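Local coordinates for protein CAS6A (Thermus thermophilus, PDB 4C97) that probably acts as an endoribonuclease that cuts CRISPR precursor RNA in the antiviral defence of its host, at residues Leu124-Pro129 and Gly198-His203; Thr130-Lys135 and Ser225-Lys230. The protein carries 1 engineered substitution. All blocks are in the same frame, centred on the assembly; numbering follows the deposited sequence.

Contact 1 (Leu124-Pro129 and Gly198-His203); sequences LRFASP and GRVVYH. With SO4 (sulfate ion), chain D.
Leu124 and Phe126 pair with Val200 and Gly198 through backbone hydrogen bonds running both ways, joining 121-127 and 199-203 as adjacent antiparallel strands, flanked by 176-186 and 238-241, of a ferredoxin-like sheet, the fold of RAMP proteins such as Cas6. Leu124 N reaches Val200 O at 2.9 Å and Phe126 N reaches Gly198 O at 2.7 Å. Gly198 N returns a bond to Phe126 O at 3.0 Å. Gly198 turns the corner into its strand with backbone angles (phi 145°, psi -155°) that suit glycine.

On the face carrying Leu124, Phe126, Val200 and Tyr202, Phe126 and Tyr202 point at each other tip to tip, Phe126 CZ standing 3.7 Å from Tyr202 OH. Val200 divides its two methyls between them: CG2 lies 3.8 Å from Phe126 CE2, while CG1 sits over one face of the Tyr202 ring, toward its rim. Leu124 crosses Tyr202 at about a right angle, its CD1 touching CE2 at 4.0 Å. Val147 of helix 144-158 packs on Leu124, Phe126 and Tyr202, and the buried Tyr202 hydroxyl is hydrogen-bonded to Pro142 O.

The other face carries Arg125 and Arg199 as a non-hydrogen-bonded pair. Their charged ends part: Arg199 NE makes a salt bridge to Glu241, whereas Arg125, in one of two modelled conformers, is bent at chi3 (84°), which swings NE out of line with the chain, and its guanidinium meets a sulfate ion, probably from the crystallisation liquor. Trp104 NE1 and Arg237 NH1 also hold that ion. The sulfur lies in the guanidinium plane, at its edge; Arg125 NH2 meets sulfate O1 at 3.0 Å, and both NH1 and NH2 make weak bonds to O2.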
loop_
_atom_site.group_PDB
_atom_site.type_symbol
_atom_site.label_atom_id
_atom_site.label_comp_id
_atom_site.label_asym_id
_atom_site.label_seq_id
_atom_site.Cartn_x
_atom_site.Cartn_y
_atom_site.Cartn_z
ATOM N N LEU A 124 8.043 9.705 1.268
ATOM C CA LEU A 124 7.569 8.367 0.975
ATOM C C LEU A 124 8.688 7.514 0.446
ATOM O O LEU A 124 9.511 7.957 -0.364
ATOM C CB LEU A 124 6.442 8.381 -0.057
ATOM C CG LEU A 124 5.114 8.951 0.391
ATOM C CD1 LEU A 124 4.143 8.931 -0.769
ATOM C CD2 LEU A 124 4.565 8.147 1.576
ATOM N N ARG A 125 8.701 6.277 0.918
ATOM C CA ARG A 125 9.563 5.256 0.356
ATOM C C ARG A 125 8.715 4.302 -0.456
ATOM O O ARG A 125 7.726 3.729 0.029
ATOM C CB ARG A 125 10.359 4.482 1.409
ATOM C CG ARG A 125 11.323 3.482 0.756
ATOM C CD ARG A 125 12.369 2.926 1.690
ATOM N NE ARG A 125 11.866 1.785 2.450
ATOM C CZ ARG A 125 11.824 0.534 1.997
ATOM N NH1 ARG A 125 12.254 0.231 0.778
ATOM N NH2 ARG A 125 11.349 -0.423 2.774
ATOM N N PHE A 126 9.106 4.156 -1.709
ATOM C CA PHE A 126 8.464 3.253 -2.646
ATOM C C PHE A 126 9.300 1.993 -2.645
ATOM O O PHE A 126 10.439 1.969 -3.132
ATOM C CB PHE A 126 8.402 3.903 -4.033
ATOM C CG PHE A 126 7.589 5.178 -4.058
ATOM C CD1 PHE A 126 6.222 5.137 -4.250
ATOM C CD2 PHE A 126 8.185 6.416 -3.818
ATOM C CE1 PHE A 126 5.475 6.287 -4.257
ATOM C CE2 PHE A 126 7.441 7.552 -3.825
ATOM C CZ PHE A 126 6.086 7.502 -4.026
ATOM N N ALA A 127 8.718 0.954 -2.051
ATOM C CA ALA A 127 9.430 -0.272 -1.704
ATOM C C ALA A 127 9.242 -1.376 -2.736
ATOM O O ALA A 127 9.936 -2.394 -2.686
ATOM C CB ALA A 127 8.994 -0.768 -0.322
ATOM N N SER A 128 8.271 -1.212 -3.627
ATOM C CA SER A 128 8.145 -2.098 -4.779
ATOM C C SER A 128 7.810 -1.219 -5.971
ATOM O O SER A 128 7.403 -0.077 -5.799
ATOM C CB SER A 128 7.077 -3.154 -4.541
ATOM O OG SER A 128 5.793 -2.616 -4.736
ATOM N N PRO A 129 7.965 -1.741 -7.190
ATOM C CA PRO A 129 7.816 -0.839 -8.341
ATOM C C PRO A 129 6.439 -0.182 -8.389
ATOM O O PRO A 129 5.421 -0.853 -8.238
ATOM C CB PRO A 129 8.054 -1.770 -9.539
ATOM C CG PRO A 129 8.950 -2.846 -8.982
ATOM C CD PRO A 129 8.408 -3.087 -7.594
ATOM N N GLY A 198 12.334 3.721 -4.613
ATOM C CA GLY A 198 13.197 4.755 -4.064
ATOM C C GLY A 198 12.477 5.659 -3.083
ATOM O O GLY A 198 11.505 5.257 -2.480
ATOM N N ARG A 199 12.979 6.880 -2.927
ATOM C CA ARG A 199 12.449 7.791 -1.928
ATOM C C ARG A 199 12.154 9.135 -2.561
ATOM O O ARG A 199 12.992 9.679 -3.303
ATOM C CB ARG A 199 13.470 7.965 -0.805
ATOM C CG ARG A 199 13.073 8.909 0.296
ATOM C CD ARG A 199 14.156 8.879 1.376
ATOM N NE ARG A 199 13.784 9.577 2.601
ATOM C CZ ARG A 199 13.899 10.884 2.772
ATOM N NH1 ARG A 199 14.362 11.637 1.788
ATOM N NH2 ARG A 199 13.546 11.439 3.925
ATOM N N VAL A 200 10.973 9.671 -2.264
ATOM C CA VAL A 200 10.636 11.017 -2.718
ATOM C C VAL A 200 10.142 11.824 -1.517
ATOM O O VAL A 200 9.360 11.325 -0.719
ATOM C CB VAL A 200 9.543 10.988 -3.810
ATOM C CG1 VAL A 200 9.287 12.401 -4.303
ATOM C CG2 VAL A 200 9.955 10.091 -4.977
ATOM N N VAL A 201 10.616 13.069 -1.393
ATOM C CA VAL A 201 10.067 13.969 -0.385
ATOM C C VAL A 201 9.214 15.037 -1.078
ATOM O O VAL A 201 9.707 15.831 -1.867
ATOM C CB VAL A 201 11.163 14.607 0.465
ATOM C CG1 VAL A 201 10.538 15.457 1.565
ATOM C CG2 VAL A 201 12.071 13.535 1.067
ATOM N N TYR A 202 7.931 15.014 -0.748
ATOM C CA TYR A 202 6.922 15.957 -1.222
ATOM C C TYR A 202 6.796 17.100 -0.248
ATOM O O TYR A 202 6.997 16.932 0.958
ATOM C CB TYR A 202 5.561 15.253 -1.383
ATOM C CG TYR A 202 5.669 14.109 -2.362
ATOM C CD1 TYR A 202 5.580 14.334 -3.728
ATOM C CD2 TYR A 202 5.918 12.818 -1.919
ATOM C CE1 TYR A 202 5.719 13.302 -4.627
ATOM C CE2 TYR A 202 6.054 11.768 -2.810
ATOM C CZ TYR A 202 5.957 12.027 -4.169
ATOM O OH TYR A 202 6.122 11.025 -5.080
ATOM N N HIS A 203 6.479 18.275 -0.779
ATOM C CA HIS A 203 6.367 19.453 0.044
ATOM C C HIS A 203 5.235 20.307 -0.481
ATOM O O HIS A 203 5.178 20.584 -1.688
ATOM C CB HIS A 203 7.660 20.232 -0.000
ATOM C CG HIS A 203 7.562 21.563 0.658
ATOM N ND1 HIS A 203 7.466 21.700 2.022
ATOM C CD2 HIS A 203 7.531 22.812 0.146
ATOM C CE1 HIS A 203 7.385 22.983 2.329
ATOM N NE2 HIS A 203 7.418 23.680 1.203
HETATM S S SO4 D . 11.636 -4.082 1.929
HETATM O O1 SO4 D . 10.612 -3.364 2.674
HETATM O O2 SO4 D . 12.311 -3.121 1.054
HETATM O O3 SO4 D . 12.603 -4.653 2.858
HETATM O O4 SO4 D . 11.114 -5.156 1.092
#

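Contact 2 (Thr130-Lys135 and Ser225-Lys230); sequences TFFRRK and SGVGAK. With SO4 (sulfate ion), chain C.
Phe131 overlaps Ala229 and the start of the Lys230 side chain: its CE1 is 3.9 Å from Ala229 CB and its CZ 4.0 Å from Lys230 CG. The ring gets there from the crowded position of chi1 (59°), with CG between the backbone N and the carbonyl carbon, and the Ala229 carbonyl oxygen lies over one face, toward the rim. On the backbone, Ala229 N gives Phe131 O an almost straight hydrogen bond of 2.8 Å (174° at the hydrogen). The same oxygen takes a CA-H...O contact from Gly228, where a side chain would point straight at it; positive phi also favours glycine there. Ser225 ends helix 209-225, and from Gly226, which has positive phi, the chain begins the glycine-rich loop characteristic of RAMP proteins. A water links the backbones, accepting the N-H of Phe131 and lying 2.9 Å from both Val227 O and Ala229 O.

The Phe132 ring meets the loop with CE1 3.6 Å from Gly228 CA and CZ 3.8 Å from Val227 CG1. That valine methyl also meets Thr130 CG2. Leu146 and Val147 of helix 144-158 pack on Phe132, and Leu151 on Val227; Ser150 OG is hydrogen-bonded to Gly228 N. At the exposed end Lys230, bent at chi2 and chi4, carries NZ to a second sulfate, probably also from the crystallisation liquor and shared with Arg26 NH2; NZ lies 2.8 Å from sulfate O2, with a weaker bond to O1.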
loop_
_atom_site.group_PDB
_atom_site.type_symbol
_atom_site.label_atom_id
_atom_site.label_comp_id
_atom_site.label_asym_id
_atom_site.label_seq_id
_atom_site.Cartn_x
_atom_site.Cartn_y
_atom_site.Cartn_z
ATOM N N THR A 130 6.431 1.131 -8.576
ATOM C CA THR A 130 5.229 1.943 -8.485
ATOM C C THR A 130 4.976 2.641 -9.808
ATOM O O THR A 130 5.888 3.252 -10.389
ATOM C CB THR A 130 5.385 2.971 -7.347
ATOM O OG1 THR A 130 5.615 2.294 -6.094
ATOM C CG2 THR A 130 4.164 3.839 -7.229
ATOM N N PHE A 131 3.749 2.538 -10.312
ATOM C CA PHE A 131 3.388 3.139 -11.584
ATOM C C PHE A 131 1.907 3.494 -11.634
ATOM O O PHE A 131 1.121 3.128 -10.735
ATOM C CB PHE A 131 3.812 2.239 -12.768
ATOM C CG PHE A 131 3.205 0.854 -12.740
ATOM C CD1 PHE A 131 1.991 0.611 -13.358
ATOM C CD2 PHE A 131 3.857 -0.203 -12.117
ATOM C CE1 PHE A 131 1.431 -0.662 -13.351
ATOM C CE2 PHE A 131 3.284 -1.475 -12.105
ATOM C CZ PHE A 131 2.082 -1.686 -12.715
ATOM N N PHE A 132 1.541 4.220 -12.687
ATOM C CA PHE A 132 0.207 4.803 -12.843
ATOM C C PHE A 132 -0.275 4.571 -14.242
ATOM O O PHE A 132 0.508 4.421 -15.162
ATOM C CB PHE A 132 0.268 6.325 -12.551
ATOM C CG PHE A 132 0.876 6.619 -11.237
ATOM C CD1 PHE A 132 0.095 6.637 -10.095
ATOM C CD2 PHE A 132 2.252 6.761 -11.112
ATOM C CE1 PHE A 132 0.666 6.839 -8.872
ATOM C CE2 PHE A 132 2.822 6.966 -9.909
ATOM C CZ PHE A 132 2.029 6.994 -8.761
ATOM N N ARG A 133 -1.588 4.483 -14.408
ATOM C CA ARG A 133 -2.139 4.307 -15.738
ATOM C C ARG A 133 -2.427 5.682 -16.312
ATOM O O ARG A 133 -3.118 6.474 -15.695
ATOM C CB ARG A 133 -3.411 3.465 -15.702
ATOM C CG ARG A 133 -3.941 3.120 -17.095
ATOM C CD ARG A 133 -5.080 2.108 -17.028
ATOM N NE ARG A 133 -5.651 1.798 -18.342
ATOM C CZ ARG A 133 -5.031 1.102 -19.293
ATOM N NH1 ARG A 133 -3.794 0.652 -19.105
ATOM N NH2 ARG A 133 -5.650 0.867 -20.447
ATOM N N ARG A 134 -1.872 5.971 -17.481
ATOM C CA ARG A 134 -2.189 7.207 -18.170
ATOM C C ARG A 134 -2.345 6.900 -19.647
ATOM O O ARG A 134 -1.432 6.382 -20.285
ATOM C CB ARG A 134 -1.104 8.266 -17.915
ATOM C CG ARG A 134 0.245 7.998 -18.607
ATOM C CD ARG A 134 1.112 9.230 -18.730
ATOM N NE ARG A 134 0.951 10.130 -17.595
ATOM C CZ ARG A 134 1.455 11.358 -17.550
ATOM N NH1 ARG A 134 2.127 11.846 -18.592
ATOM N NH2 ARG A 134 1.261 12.101 -16.473
ATOM N N LYS A 135 -3.535 7.151 -20.178
ATOM C CA LYS A 135 -3.749 7.050 -21.606
ATOM C C LYS A 135 -3.394 5.670 -22.145
ATOM O O LYS A 135 -2.708 5.547 -23.154
ATOM C CB LYS A 135 -2.918 8.120 -22.298
ATOM C CG LYS A 135 -2.921 9.445 -21.547
ATOM C CD LYS A 135 -1.951 10.428 -22.173
ATOM C CE LYS A 135 -2.640 11.717 -22.596
ATOM N NZ LYS A 135 -2.364 12.817 -21.642
ATOM N N SER A 225 -2.658 1.129 1.861
ATOM C CA SER A 225 -3.235 1.085 0.515
ATOM C C SER A 225 -2.220 0.788 -0.591
ATOM O O SER A 225 -2.545 0.186 -1.628
ATOM C CB SER A 225 -3.913 2.409 0.181
ATOM O OG SER A 225 -2.969 3.449 0.201
ATOM N N GLY A 226 -0.997 1.236 -0.382
ATOM C CA GLY A 226 -0.039 1.299 -1.464
ATOM C C GLY A 226 -0.386 2.439 -2.394
ATOM O O GLY A 226 -1.349 3.189 -2.184
ATOM N N VAL A 227 0.414 2.578 -3.442
ATOM C CA VAL A 227 0.306 3.734 -4.320
ATOM C C VAL A 227 0.204 3.294 -5.779
ATOM O O VAL A 227 0.945 2.426 -6.221
ATOM C CB VAL A 227 1.531 4.636 -4.183
ATOM C CG1 VAL A 227 1.473 5.760 -5.208
ATOM C CG2 VAL A 227 1.648 5.233 -2.772
ATOM N N GLY A 228 -0.708 3.913 -6.515
ATOM C CA GLY A 228 -0.810 3.695 -7.948
ATOM C C GLY A 228 -1.502 2.417 -8.361
ATOM O O GLY A 228 -2.378 1.904 -7.655
ATOM N N ALA A 229 -1.099 1.908 -9.510
ATOM C CA ALA A 229 -1.800 0.817 -10.174
ATOM C C ALA A 229 -1.317 -0.555 -9.738
ATOM O O ALA A 229 -0.164 -0.735 -9.360
ATOM C CB ALA A 229 -1.636 0.964 -11.670
ATOM N N LYS A 230 -2.218 -1.525 -9.839
ATOM C CA LYS A 230 -1.903 -2.936 -9.648
ATOM C C LYS A 230 -1.336 -3.218 -8.266
ATOM O O LYS A 230 -0.470 -4.068 -8.099
ATOM C CB LYS A 230 -1.006 -3.432 -10.781
ATOM C CG LYS A 230 -1.652 -3.079 -12.105
ATOM C CD LYS A 230 -1.754 -4.214 -13.077
ATOM C CE LYS A 230 -2.487 -3.771 -14.341
ATOM N NZ LYS A 230 -3.946 -4.092 -14.276
HETATM S S SO4 C . -5.324 -7.206 -13.760
HETATM O O1 SO4 C . -4.142 -6.890 -12.995
HETATM O O2 SO4 C . -5.254 -6.433 -14.992
HETATM O O3 SO4 C . -5.344 -8.636 -14.021
HETATM O O4 SO4 C . -6.529 -6.873 -13.014
HETATM O O HOH W 1 1.987 0.924 -8.496
#

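From the N terminus, the chain reaches the second ferredoxin-like unit with strand 121-127, turns a corner at Ser128 and goes directly on, in sequence, into strand 129-134, so the first halves of both contacts are consecutive. Helices 144-158 and 165-174 and strand 176-186 follow before strand 199-203 comes back beside 121-127, closing contact 1. Helix 209-225 then leads into 225-230, which closes contact 2 on 130-135. The segments alternate, so the two loops cross. Contact 1 joins two neighbouring strands of the sheet; contact 2 ties the glycine-rich loop to the hairpin strand beyond the corner. They touch where Phe126 CE1 packs 4.1 Å from Val227 CG1.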